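Local coordinates for protein thiosulfate reductase (Thermus thermophilus, PDB 2VPZ) that probably reduces polysulfide or thiosulfate, binding a molybdenum atom, two molybdopterin guanine dinucleotides and a [4Fe-4S] cluster for electron transfer, at residues A[115-120]-A[512-517]; A[454-459]-A[473-478]; A[365-370]-A[573-578]; A[273-278]-A[357-362]. All coordinates share one frame; numbering follows the deposited sequence.

Contact 1: A[115-120]-A[512-517]; sequences ATWEEA and LFDTKP
The indole of Trp117 meets the loop 512-517 in two ways at once: its nitrogen edge points at the backbone of Asp514, and one of its faces carries the alkyl chain of Lys516. At the edge, NE1 of Trp117 donates to O of Asp514 at 3.0 Å, with an N-H...O angle of 151°. The acceptor lies near the ring plane, yet the nitrogen stands well above the plane of the carbonyl group, so the bond is directed better at its donor end than at its acceptor end. Over the face, CG of Lys516 sits 3.6 Å from the centroid of the five-membered ring of Trp117, a CH-pi contact, while CB of Lys516 approaches CZ2 of Trp117 at 3.5 Å. Lys516 turns its CG beside its own backbone N (chi1 -69°), and further bends fold the chain back so that NZ comes within 3.5 Å of CD1 of Trp117; the ammonium also makes a cation-pi contact with Trp520. The Asp514 carboxylate is steeply inclined to the indole, by 71°, and a water bridges its OD2 (3.0 Å) to Trp117 N through a weak bond. The positive end of helix 117-134 may mildly stabilise that carboxylate, which reaches Trp117 N only through this water. The chemistry thus gives the indole N-H a backbone acceptor and its pi face a hydrocarbon neighbour, joining the helix start to the loop before helix 518-528.

Contact 2: A[454-459]-A[473-478]; sequences EALKNL and VMWADV
Leu456 and Lys457, neighbours on the last turn of helix 449-457, approach the indole of Trp475 from opposite sides of its plane, and the two approaches differ in kind. The tight one belongs to Leu456, which is buried: its CD1 methyl lies 3.7 Å from CE3 of Trp475, and its CB comes within 4.0 Å of the same ring carbon. The two side chains cross at about a right angle. Leu456 holds CG beside its backbone N (chi1 -51°), with the chain then extended (chi2 179°), which carries CD1 out to the indole as far as CB of Trp475, 4.0 Å away. Tyr462 of strand 462-466 is touched by both Leu456 and Trp475, and Phe443 meets the Trp475 ring edge-to-face.

On the solvent side lies Lys457, an exposed residue. Its bent aliphatic chain reaches CZ3 of Trp475 at 3.8 Å through CD and 4.0 Å through CE, so the ring is met by methylenes along the chain. The helix belongs to the beta-alpha-beta crossover between the adjacent parallel strands 435-438 and 462-466; the loop carrying Trp475 leads from 462-466 to the outermost strand, 479-481. Arg107 ties the same two segments together in a polar way, giving bonds to Leu456 O and Leu459 O and a salt bridge to Asp477 OD1.

Between Trp475 and the helix there is no hydrogen bond, which implies that dispersion and the removal of hydrocarbon from water hold this interface, while directional bonds, among them those of Arg107, lie beside it.

Contact 3: A[365-370]-A[573-578]; sequences IAQSPY and EDWEKE
Trp575 gives up more surface here than any other residue, and it gives it to two side chains of the loop 365-370, Ile365 and Gln367. Its ring projects from helix 573-576 toward the loop, CG lying beside the backbone N (chi1 -79°). Ile365 lies by the indole nitrogen: its CG2 methyl is 3.7 Å from NE1 and, across the ring fusion, 4.1 Å from CZ2 of Trp575, while CB of Ile365 follows at 4.0 Å from NE1. Farther out on the indole, the amide of Gln367 arrives at the rim of the six-membered ring. NE2 of Gln367 lies close to the ring plane, 3.4 Å from CZ2 and also 3.4 Å from CH2 of Trp575, with amide and indole planes inclined by 37°. Contact with two ring carbons supplies no acceptor for the amide nitrogen, so this is van der Waals contact at an edge rather than a hydrogen bond or an amide stack.

Lys569 makes a cation-pi contact with the same indole.

The indole N-H of Trp575 has no partner anywhere in the model: it is buried against the aliphatic Ile365. Van der Waals packing, apolar at Ile365 and polar-to-ring-edge at Gln367, therefore joins this helix to the loop, at the apparent cost of one unsatisfied donor.

Contact 4: A[273-278]-A[357-362]; sequences LYDKEY and YGRPGG
The N-cap of helix 276-282 forms one side of this contact: Asp275, which holds the first turn, and Tyr278 in that turn both face Arg359 in the loop after helix 341-354. Asp275 OD1 accepts from Tyr278 N at 2.8 Å, with an N-H...O angle of 161°, closing the cap. CG of Asp275 stands opposite its own backbone N (chi1 -178°), and OD2, the second oxygen, is left to face Arg359 NH2 across a long salt bridge of 3.8 Å. The guanidinium also meets Tyr278: CD1 of the tyrosine lies over a guanidinium face, 3.2 Å from NH2, while the arginine sits at the ring edge, the planes 72° apart. At the far end of the ring, Tyr278 OH donates to Tyr357 O at 2.8 Å, in the carbonyl plane and on a lone pair. The hydroxyl also touches CB of Tyr357 at 3.2 Å. Beyond it, the Tyr357 ring stacks on Phe185. Tyr278 is thus fixed at its backbone N by the cap and at its hydroxyl by the loop, which implies a well-directed link, with the arginine adding a long, and so probably weaker, ion pair to Asp275.

The four contacts form two pairs. Contacts 1 and 2 have centres 20 Å apart and touch through Ala120 CB and Val478 CG1 (3.8 Å), so helix 117-134 borders the approach to strand 479-481 of the five-stranded parallel sheet. Contacts 3 and 4 have centres 17 Å apart and share the loop after helix 341-354; there Ile365 CD1 packs on Tyr357 CE2 at 3.7 Å. Contacts 2 and 4 lie about 52 Å apart between centres, on opposite sides of the chain's centre. Along the chain, contacts 4 and 2 fall within the span of contact 1, whereas contact 3 alternates with it without touching; all four lie away from the cluster-binding cysteines.

Contact 1: A[115-120]-A[512-517]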
loop_
_atom_site.group_PDB
_atom_site.type_symbol
_atom_site.label_atom_id
_atom_site.label_comp_id
_atom_site.label_asym_id
_atom_site.label_seq_id
_atom_site.Cartn_x
_atom_site.Cartn_y
_atom_site.Cartn_z
ATOM N N ALA A 115 40.035 29.621 42.352
ATOM C CA ALA A 115 41.441 29.966 42.248
ATOM C C ALA A 115 41.699 30.710 40.965
ATOM O O ALA A 115 40.836 30.830 40.079
ATOM C CB ALA A 115 42.323 28.692 42.296
ATOM N N THR A 116 42.923 31.188 40.874
ATOM C CA THR A 116 43.384 31.963 39.755
ATOM C C THR A 116 44.138 31.023 38.771
ATOM O O THR A 116 44.657 29.994 39.185
ATOM C CB THR A 116 44.304 33.116 40.328
ATOM O OG1 THR A 116 43.993 34.348 39.686
ATOM C CG2 THR A 116 45.788 32.779 40.201
ATOM N N TRP A 117 44.143 31.319 37.473
ATOM C CA TRP A 117 44.898 30.455 36.552
ATOM C C TRP A 117 46.363 30.339 36.993
ATOM O O TRP A 117 46.984 29.265 36.897
ATOM C CB TRP A 117 44.835 30.962 35.107
ATOM C CG TRP A 117 43.633 30.437 34.371
ATOM C CD1 TRP A 117 42.475 31.120 34.073
ATOM C CD2 TRP A 117 43.433 29.090 33.891
ATOM N NE1 TRP A 117 41.586 30.280 33.446
ATOM C CE2 TRP A 117 42.144 29.034 33.318
ATOM C CE3 TRP A 117 44.225 27.926 33.889
ATOM C CZ2 TRP A 117 41.614 27.844 32.744
ATOM C CZ3 TRP A 117 43.708 26.734 33.321
ATOM C CH2 TRP A 117 42.410 26.713 32.755
ATOM N N GLU A 118 46.903 31.451 37.476
ATOM C CA GLU A 118 48.281 31.552 37.959
ATOM C C GLU A 118 48.499 30.643 39.175
ATOM O O GLU A 118 49.410 29.799 39.189
ATOM C CB GLU A 118 48.617 33.022 38.290
ATOM C CG GLU A 118 48.338 34.027 37.133
ATOM C CD GLU A 118 46.828 34.202 36.797
ATOM O OE1 GLU A 118 46.012 34.334 37.737
ATOM O OE2 GLU A 118 46.485 34.240 35.590
ATOM N N GLU A 119 47.639 30.782 40.179
ATOM C CA GLU A 119 47.705 29.973 41.401
ATOM C C GLU A 119 47.481 28.464 41.163
ATOM O O GLU A 119 48.193 27.639 41.754
ATOM C CB GLU A 119 46.730 30.491 42.472
ATOM C CG GLU A 119 46.027 29.367 43.249
ATOM C CD GLU A 119 46.207 29.423 44.769
ATOM O OE1 GLU A 119 46.809 28.475 45.332
ATOM O OE2 GLU A 119 45.749 30.404 45.398
ATOM N N ALA A 120 46.512 28.099 40.322
ATOM C CA ALA A 120 46.229 26.681 40.020
ATOM C C ALA A 120 47.371 26.031 39.217
ATOM O O ALA A 120 47.761 24.887 39.494
ATOM C CB ALA A 120 44.872 26.533 39.235
ATOM N N LEU A 512 34.338 31.948 27.248
ATOM C CA LEU A 512 33.404 32.571 28.183
ATOM C C LEU A 512 33.858 32.416 29.648
ATOM O O LEU A 512 34.603 31.477 29.976
ATOM C CB LEU A 512 31.956 32.026 27.926
ATOM C CG LEU A 512 30.966 32.686 26.909
ATOM C CD1 LEU A 512 31.731 33.610 25.947
ATOM C CD2 LEU A 512 30.135 31.637 26.118
ATOM N N PHE A 513 33.502 33.353 30.529
ATOM C CA PHE A 513 33.863 33.247 31.937
ATOM C C PHE A 513 35.401 33.231 32.109
ATOM O O PHE A 513 36.100 34.086 31.568
ATOM C CB PHE A 513 33.268 31.926 32.480
ATOM C CG PHE A 513 31.787 31.736 32.188
ATOM C CD1 PHE A 513 31.325 30.758 31.277
ATOM C CD2 PHE A 513 30.839 32.566 32.782
ATOM C CE1 PHE A 513 29.935 30.607 30.984
ATOM C CE2 PHE A 513 29.453 32.444 32.518
ATOM C CZ PHE A 513 29.006 31.460 31.616
ATOM N N ASP A 514 35.921 32.258 32.869
ATOM C CA ASP A 514 37.362 32.157 33.009
ATOM C C ASP A 514 37.889 30.924 32.292
ATOM O O ASP A 514 38.650 30.115 32.830
ATOM C CB ASP A 514 37.813 32.142 34.471
ATOM C CG ASP A 514 39.151 32.809 34.656
ATOM O OD1 ASP A 514 39.535 33.508 33.688
ATOM O OD2 ASP A 514 39.810 32.658 35.705
ATOM N N THR A 515 37.525 30.803 31.028
ATOM C CA THR A 515 37.892 29.642 30.235
ATOM C C THR A 515 39.138 29.796 29.322
ATOM O O THR A 515 39.347 30.858 28.732
ATOM C CB THR A 515 36.570 29.172 29.479
ATOM O OG1 THR A 515 35.849 28.230 30.287
ATOM C CG2 THR A 515 36.888 28.607 28.143
ATOM N N LYS A 516 39.979 28.745 29.247
ATOM C CA LYS A 516 41.258 28.720 28.470
ATOM C C LYS A 516 41.421 27.519 27.514
ATOM O O LYS A 516 41.005 26.404 27.874
ATOM C CB LYS A 516 42.470 28.723 29.448
ATOM C CG LYS A 516 42.709 30.017 30.242
ATOM C CD LYS A 516 43.470 31.056 29.410
ATOM C CE LYS A 516 42.937 32.483 29.594
ATOM N NZ LYS A 516 42.630 32.803 31.025
ATOM N N PRO A 517 42.002 27.723 26.296
ATOM C CA PRO A 517 42.215 26.630 25.317
ATOM C C PRO A 517 43.294 25.625 25.822
ATOM O O PRO A 517 44.158 25.999 26.623
ATOM C CB PRO A 517 42.645 27.341 24.027
ATOM C CG PRO A 517 43.052 28.748 24.440
ATOM C CD PRO A 517 42.304 29.048 25.732
HETATM O O HOH W 1 42.503 33.818 36.055
#

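Contact 2: A[454-459]-A[473-478]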
loop_
_atom_site.group_PDB
_atom_site.type_symbol
_atom_site.label_atom_id
_atom_site.label_comp_id
_atom_site.label_asym_id
_atom_site.label_seq_id
_atom_site.Cartn_x
_atom_site.Cartn_y
_atom_site.Cartn_z
ATOM N N GLU A 454 39.711 3.493 44.280
ATOM C CA GLU A 454 40.740 3.091 45.239
ATOM C C GLU A 454 42.039 3.800 44.755
ATOM O O GLU A 454 42.758 4.438 45.533
ATOM C CB GLU A 454 40.957 1.579 45.173
ATOM C CG GLU A 454 40.698 0.787 46.448
ATOM C CD GLU A 454 41.580 -0.473 46.567
ATOM O OE1 GLU A 454 42.670 -0.384 47.193
ATOM O OE2 GLU A 454 41.182 -1.536 46.007
ATOM N N ALA A 455 42.325 3.661 43.458
ATOM C CA ALA A 455 43.504 4.261 42.836
ATOM C C ALA A 455 43.544 5.803 42.949
ATOM O O ALA A 455 44.615 6.374 43.117
ATOM C CB ALA A 455 43.656 3.793 41.357
ATOM N N LEU A 456 42.418 6.500 42.859
ATOM C CA LEU A 456 42.476 7.959 43.028
ATOM C C LEU A 456 42.766 8.271 44.519
ATOM O O LEU A 456 43.430 9.263 44.840
ATOM C CB LEU A 456 41.190 8.697 42.570
ATOM C CG LEU A 456 40.630 8.399 41.168
ATOM C CD1 LEU A 456 39.335 9.207 40.898
ATOM C CD2 LEU A 456 41.691 8.680 40.085
ATOM N N LYS A 457 42.283 7.427 45.432
ATOM C CA LYS A 457 42.496 7.604 46.867
ATOM C C LYS A 457 44.006 7.680 47.204
ATOM O O LYS A 457 44.490 8.602 47.859
ATOM C CB LYS A 457 41.843 6.456 47.699
ATOM C CG LYS A 457 40.630 6.866 48.581
ATOM C CD LYS A 457 39.485 7.522 47.772
ATOM C CE LYS A 457 38.728 8.605 48.583
ATOM N NZ LYS A 457 37.396 8.146 49.123
ATOM N N ASN A 458 44.749 6.711 46.688
ATOM C CA ASN A 458 46.172 6.592 46.910
ATOM C C ASN A 458 47.135 7.573 46.209
ATOM O O ASN A 458 48.342 7.552 46.438
ATOM C CB ASN A 458 46.609 5.161 46.584
ATOM C CG ASN A 458 47.374 4.495 47.706
ATOM O OD1 ASN A 458 47.716 5.140 48.704
ATOM N ND2 ASN A 458 47.656 3.196 47.551
ATOM N N LEU A 459 46.620 8.448 45.359
ATOM C CA LEU A 459 47.474 9.376 44.615
ATOM C C LEU A 459 47.949 10.614 45.383
ATOM O O LEU A 459 47.268 11.088 46.293
ATOM C CB LEU A 459 46.796 9.813 43.289
ATOM C CG LEU A 459 46.537 8.853 42.106
ATOM C CD1 LEU A 459 45.505 9.449 41.111
ATOM C CD2 LEU A 459 47.857 8.507 41.379
ATOM N N VAL A 473 35.314 14.298 37.639
ATOM C CA VAL A 473 36.019 15.585 37.638
ATOM C C VAL A 473 36.007 16.154 39.088
ATOM O O VAL A 473 36.970 16.803 39.542
ATOM C CB VAL A 473 35.356 16.647 36.662
ATOM C CG1 VAL A 473 36.026 18.023 36.796
ATOM C CG2 VAL A 473 35.412 16.145 35.196
ATOM N N MET A 474 34.927 15.886 39.811
ATOM C CA MET A 474 34.752 16.325 41.187
ATOM C C MET A 474 35.435 15.422 42.247
ATOM O O MET A 474 35.058 15.407 43.418
ATOM C CB MET A 474 33.260 16.559 41.514
ATOM C CG MET A 474 32.467 17.336 40.438
ATOM S SD MET A 474 33.224 18.936 39.988
ATOM C CE MET A 474 33.004 19.891 41.550
ATOM N N TRP A 475 36.429 14.646 41.810
ATOM C CA TRP A 475 37.281 13.820 42.707
ATOM C C TRP A 475 38.705 14.378 42.613
ATOM O O TRP A 475 39.632 13.837 43.219
ATOM C CB TRP A 475 37.342 12.347 42.301
ATOM C CG TRP A 475 36.258 11.499 42.868
ATOM C CD1 TRP A 475 34.904 11.703 42.767
ATOM C CD2 TRP A 475 36.422 10.296 43.632
ATOM N NE1 TRP A 475 34.225 10.699 43.419
ATOM C CE2 TRP A 475 35.129 9.817 43.947
ATOM C CE3 TRP A 475 37.539 9.563 44.059
ATOM C CZ2 TRP A 475 34.919 8.649 44.701
ATOM C CZ3 TRP A 475 37.345 8.401 44.805
ATOM C CH2 TRP A 475 36.029 7.950 45.109
ATOM N N ALA A 476 38.888 15.452 41.856
ATOM C CA ALA A 476 40.211 16.035 41.645
ATOM C C ALA A 476 40.777 17.118 42.603
ATOM O O ALA A 476 39.997 17.875 43.216
ATOM C CB ALA A 476 40.273 16.609 40.175
ATOM N N ASP A 477 42.112 17.144 42.772
ATOM C CA ASP A 477 42.814 18.225 43.513
ATOM C C ASP A 477 43.009 19.134 42.241
ATOM O O ASP A 477 43.726 18.738 41.339
ATOM C CB ASP A 477 44.256 17.870 44.014
ATOM C CG ASP A 477 44.454 16.408 44.371
ATOM O OD1 ASP A 477 43.631 15.888 45.154
ATOM O OD2 ASP A 477 45.436 15.794 43.880
ATOM N N VAL A 478 42.405 20.317 42.163
ATOM C CA VAL A 478 42.519 21.141 40.943
ATOM C C VAL A 478 41.757 20.614 39.712
ATOM O O VAL A 478 42.039 19.520 39.155
ATOM C CB VAL A 478 44.006 21.434 40.413
ATOM C CG1 VAL A 478 44.047 22.815 39.701
ATOM C CG2 VAL A 478 45.041 21.393 41.530
#

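Contact 3: A[365-370]-A[573-578]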
loop_
_atom_site.group_PDB
_atom_site.type_symbol
_atom_site.label_atom_id
_atom_site.label_comp_id
_atom_site.label_asym_id
_atom_site.label_seq_id
_atom_site.Cartn_x
_atom_site.Cartn_y
_atom_site.Cartn_z
ATOM N N ILE A 365 43.436 2.039 -0.381
ATOM C CA ILE A 365 44.848 2.326 0.118
ATOM C C ILE A 365 44.815 3.828 0.585
ATOM O O ILE A 365 44.562 4.736 -0.217
ATOM C CB ILE A 365 46.195 2.143 -0.826
ATOM C CG1 ILE A 365 46.165 0.805 -1.563
ATOM C CG2 ILE A 365 47.507 2.230 0.096
ATOM C CD1 ILE A 365 46.243 -0.449 -0.707
ATOM N N ALA A 366 44.981 4.059 1.889
ATOM C CA ALA A 366 44.882 5.388 2.498
ATOM C C ALA A 366 46.234 6.050 2.816
ATOM O O ALA A 366 46.997 5.553 3.638
ATOM C CB ALA A 366 44.017 5.295 3.800
ATOM N N GLN A 367 46.545 7.155 2.153
ATOM C CA GLN A 367 47.810 7.806 2.448
ATOM C C GLN A 367 47.607 9.083 3.254
ATOM O O GLN A 367 46.636 9.822 3.053
ATOM C CB GLN A 367 48.646 8.076 1.186
ATOM C CG GLN A 367 49.622 6.910 0.770
ATOM C CD GLN A 367 50.638 6.403 1.859
ATOM O OE1 GLN A 367 50.950 7.092 2.855
ATOM N NE2 GLN A 367 51.166 5.191 1.639
ATOM N N SER A 368 48.523 9.309 4.185
ATOM C CA SER A 368 48.501 10.449 5.085
ATOM C C SER A 368 48.914 11.766 4.384
ATOM O O SER A 368 49.807 11.749 3.533
ATOM C CB SER A 368 49.408 10.138 6.286
ATOM O OG SER A 368 48.945 10.760 7.461
ATOM N N PRO A 369 48.273 12.919 4.714
ATOM C CA PRO A 369 48.714 14.134 4.009
ATOM C C PRO A 369 50.105 14.698 4.392
ATOM O O PRO A 369 50.656 14.339 5.433
ATOM C CB PRO A 369 47.593 15.145 4.269
ATOM C CG PRO A 369 46.963 14.700 5.565
ATOM C CD PRO A 369 47.149 13.185 5.626
ATOM N N TYR A 370 50.669 15.570 3.550
ATOM C CA TYR A 370 51.944 16.211 3.862
ATOM C C TYR A 370 51.743 17.630 4.475
ATOM O O TYR A 370 51.219 18.537 3.826
ATOM C CB TYR A 370 52.893 16.308 2.633
ATOM C CG TYR A 370 54.158 17.131 2.920
ATOM C CD1 TYR A 370 55.147 16.658 3.799
ATOM C CD2 TYR A 370 54.312 18.420 2.398
ATOM C CE1 TYR A 370 56.258 17.457 4.161
ATOM C CE2 TYR A 370 55.413 19.232 2.750
ATOM C CZ TYR A 370 56.387 18.746 3.634
ATOM O OH TYR A 370 57.476 19.525 3.978
ATOM N N GLU A 573 47.435 -0.840 -8.723
ATOM C CA GLU A 573 48.092 -0.412 -9.969
ATOM C C GLU A 573 49.051 0.792 -9.848
ATOM O O GLU A 573 50.193 0.756 -10.361
ATOM C CB GLU A 573 47.051 -0.095 -11.017
ATOM C CG GLU A 573 46.066 -1.178 -11.263
ATOM C CD GLU A 573 45.641 -1.181 -12.716
ATOM O OE1 GLU A 573 45.369 -2.260 -13.266
ATOM O OE2 GLU A 573 45.617 -0.071 -13.285
ATOM N N ASP A 574 48.565 1.858 -9.204
ATOM C CA ASP A 574 49.286 3.138 -8.971
ATOM C C ASP A 574 50.628 2.868 -8.226
ATOM O O ASP A 574 51.645 3.560 -8.416
ATOM C CB ASP A 574 48.477 4.182 -8.100
ATOM C CG ASP A 574 47.007 4.443 -8.580
ATOM O OD1 ASP A 574 46.562 3.862 -9.586
ATOM O OD2 ASP A 574 46.299 5.250 -7.900
ATOM N N TRP A 575 50.609 1.864 -7.353
ATOM C CA TRP A 575 51.755 1.432 -6.551
ATOM C C TRP A 575 52.716 0.585 -7.362
ATOM O O TRP A 575 53.946 0.777 -7.385
ATOM C CB TRP A 575 51.257 0.633 -5.363
ATOM C CG TRP A 575 50.760 1.487 -4.289
ATOM C CD1 TRP A 575 49.478 1.987 -4.136
ATOM C CD2 TRP A 575 51.525 2.044 -3.213
ATOM N NE1 TRP A 575 49.426 2.812 -3.037
ATOM C CE2 TRP A 575 50.665 2.865 -2.453
ATOM C CE3 TRP A 575 52.868 1.927 -2.824
ATOM C CZ2 TRP A 575 51.111 3.571 -1.304
ATOM C CZ3 TRP A 575 53.327 2.626 -1.684
ATOM C CH2 TRP A 575 52.441 3.436 -0.940
ATOM N N GLU A 576 52.091 -0.393 -8.004
ATOM C CA GLU A 576 52.688 -1.405 -8.869
ATOM C C GLU A 576 53.459 -0.936 -10.095
ATOM O O GLU A 576 54.533 -1.474 -10.416
ATOM C CB GLU A 576 51.601 -2.340 -9.343
ATOM C CG GLU A 576 51.783 -3.765 -8.995
ATOM C CD GLU A 576 50.455 -4.473 -8.947
ATOM O OE1 GLU A 576 49.816 -4.558 -10.013
ATOM O OE2 GLU A 576 50.036 -4.886 -7.849
ATOM N N LYS A 577 52.885 0.013 -10.823
ATOM C CA LYS A 577 53.507 0.547 -12.027
ATOM C C LYS A 577 54.841 1.284 -11.667
ATOM O O LYS A 577 55.799 1.270 -12.451
ATOM C CB LYS A 577 52.516 1.445 -12.834
ATOM C CG LYS A 577 51.178 0.740 -13.283
ATOM C CD LYS A 577 50.577 1.239 -14.626
ATOM C CE LYS A 577 49.142 0.712 -14.874
ATOM N NZ LYS A 577 48.076 1.717 -14.523
ATOM N N GLU A 578 54.879 1.880 -10.472
ATOM C CA GLU A 578 56.056 2.574 -9.899
ATOM C C GLU A 578 57.111 1.558 -9.434
ATOM O O GLU A 578 58.171 1.945 -8.931
ATOM C CB GLU A 578 55.682 3.390 -8.662
ATOM C CG GLU A 578 55.809 4.886 -8.684
ATOM C CD GLU A 578 54.737 5.500 -7.797
ATOM O OE1 GLU A 578 53.646 5.790 -8.318
ATOM O OE2 GLU A 578 54.971 5.608 -6.572
#

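Contact 4: A[273-278]-A[357-362]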
loop_
_atom_site.group_PDB
_atom_site.type_symbol
_atom_site.label_atom_id
_atom_site.label_comp_id
_atom_site.label_asym_id
_atom_site.label_seq_id
_atom_site.Cartn_x
_atom_site.Cartn_y
_atom_site.Cartn_z
ATOM N N LEU A 273 36.861 -21.509 -4.460
ATOM C CA LEU A 273 36.193 -20.274 -4.903
ATOM C C LEU A 273 37.064 -19.018 -4.778
ATOM O O LEU A 273 36.708 -17.959 -5.307
ATOM C CB LEU A 273 34.879 -20.062 -4.100
ATOM C CG LEU A 273 33.859 -21.223 -4.146
ATOM C CD1 LEU A 273 32.732 -21.039 -3.110
ATOM C CD2 LEU A 273 33.277 -21.363 -5.568
ATOM N N TYR A 274 38.218 -19.136 -4.135
ATOM C CA TYR A 274 39.077 -17.979 -3.915
ATOM C C TYR A 274 39.810 -17.407 -5.113
ATOM O O TYR A 274 39.915 -18.055 -6.159
ATOM C CB TYR A 274 40.057 -18.241 -2.747
ATOM C CG TYR A 274 41.181 -19.224 -3.028
ATOM C CD1 TYR A 274 42.519 -18.801 -3.059
ATOM C CD2 TYR A 274 40.915 -20.582 -3.250
ATOM C CE1 TYR A 274 43.572 -19.706 -3.303
ATOM C CE2 TYR A 274 41.955 -21.503 -3.496
ATOM C CZ TYR A 274 43.284 -21.058 -3.521
ATOM O OH TYR A 274 44.307 -21.953 -3.757
ATOM N N ASP A 275 40.296 -16.176 -4.970
ATOM C CA ASP A 275 41.042 -15.485 -6.025
ATOM C C ASP A 275 42.483 -16.017 -6.062
ATOM O O ASP A 275 43.364 -15.571 -5.297
ATOM C CB ASP A 275 41.041 -13.976 -5.815
ATOM C CG ASP A 275 41.761 -13.231 -6.931
ATOM O OD1 ASP A 275 42.822 -13.716 -7.375
ATOM O OD2 ASP A 275 41.265 -12.160 -7.345
ATOM N N LYS A 276 42.715 -16.945 -6.986
ATOM C CA LYS A 276 43.990 -17.613 -7.163
ATOM C C LYS A 276 45.198 -16.709 -7.453
ATOM O O LYS A 276 46.234 -16.780 -6.774
ATOM C CB LYS A 276 43.848 -18.747 -8.205
ATOM C CG LYS A 276 42.601 -19.632 -7.996
ATOM C CD LYS A 276 42.715 -21.040 -8.587
ATOM C CE LYS A 276 43.276 -22.058 -7.582
ATOM N NZ LYS A 276 42.925 -23.477 -7.952
ATOM N N GLU A 277 45.059 -15.836 -8.438
ATOM C CA GLU A 277 46.125 -14.893 -8.786
ATOM C C GLU A 277 46.537 -14.011 -7.615
ATOM O O GLU A 277 47.721 -13.863 -7.304
ATOM C CB GLU A 277 45.697 -13.949 -9.868
ATOM C CG GLU A 277 45.277 -14.492 -11.172
ATOM C CD GLU A 277 45.250 -13.382 -12.202
ATOM O OE1 GLU A 277 46.169 -12.531 -12.128
ATOM O OE2 GLU A 277 44.328 -13.364 -13.049
ATOM N N TYR A 278 45.533 -13.366 -7.038
ATOM C CA TYR A 278 45.749 -12.437 -5.945
ATOM C C TYR A 278 46.609 -13.093 -4.845
ATOM O O TYR A 278 47.595 -12.499 -4.407
ATOM C CB TYR A 278 44.424 -11.865 -5.365
ATOM C CG TYR A 278 44.594 -10.634 -4.449
ATOM C CD1 TYR A 278 44.413 -9.316 -4.920
ATOM C CD2 TYR A 278 44.953 -10.801 -3.113
ATOM C CE1 TYR A 278 44.590 -8.194 -4.052
ATOM C CE2 TYR A 278 45.133 -9.705 -2.250
ATOM C CZ TYR A 278 44.952 -8.401 -2.714
ATOM O OH TYR A 278 45.123 -7.344 -1.842
ATOM N N TYR A 357 41.551 -6.207 -1.284
ATOM C CA TYR A 357 42.382 -5.140 -0.709
ATOM C C TYR A 357 43.154 -4.303 -1.742
ATOM O O TYR A 357 44.040 -4.815 -2.423
ATOM C CB TYR A 357 43.353 -5.713 0.335
ATOM C CG TYR A 357 43.990 -4.680 1.256
ATOM C CD1 TYR A 357 43.413 -4.360 2.488
ATOM C CD2 TYR A 357 45.194 -4.057 0.915
ATOM C CE1 TYR A 357 44.023 -3.450 3.370
ATOM C CE2 TYR A 357 45.819 -3.134 1.789
ATOM C CZ TYR A 357 45.226 -2.839 3.020
ATOM O OH TYR A 357 45.813 -1.950 3.900
ATOM N N GLY A 358 42.829 -3.020 -1.845
ATOM C CA GLY A 358 43.468 -2.167 -2.823
ATOM C C GLY A 358 42.796 -2.211 -4.195
ATOM O O GLY A 358 43.359 -1.708 -5.167
ATOM N N ARG A 359 41.628 -2.832 -4.297
ATOM C CA ARG A 359 40.877 -2.907 -5.547
ATOM C C ARG A 359 39.528 -2.243 -5.452
ATOM O O ARG A 359 38.977 -2.094 -4.313
ATOM C CB ARG A 359 40.528 -4.349 -5.972
ATOM C CG ARG A 359 41.662 -5.345 -5.995
ATOM C CD ARG A 359 42.304 -5.464 -7.380
ATOM N NE ARG A 359 43.050 -6.715 -7.567
ATOM C CZ ARG A 359 42.531 -7.921 -7.807
ATOM N NH1 ARG A 359 41.221 -8.090 -7.902
ATOM N NH2 ARG A 359 43.333 -8.978 -7.960
ATOM N N PRO A 360 39.012 -1.644 -6.567
ATOM C CA PRO A 360 37.687 -1.073 -6.339
ATOM C C PRO A 360 36.736 -2.197 -6.072
ATOM O O PRO A 360 36.518 -3.122 -6.891
ATOM C CB PRO A 360 37.373 -0.389 -7.651
ATOM C CG PRO A 360 38.638 -0.248 -8.400
ATOM C CD PRO A 360 39.748 -0.720 -7.441
ATOM N N GLY A 361 36.125 -2.028 -4.922
ATOM C CA GLY A 361 35.142 -2.922 -4.350
ATOM C C GLY A 361 35.092 -2.705 -2.849
ATOM O O GLY A 361 34.020 -2.492 -2.285
ATOM N N GLY A 362 36.228 -2.754 -2.149
ATOM C CA GLY A 362 36.166 -2.513 -0.702
ATOM C C GLY A 362 37.295 -1.897 0.095
ATOM O O GLY A 362 37.073 -1.481 1.236
#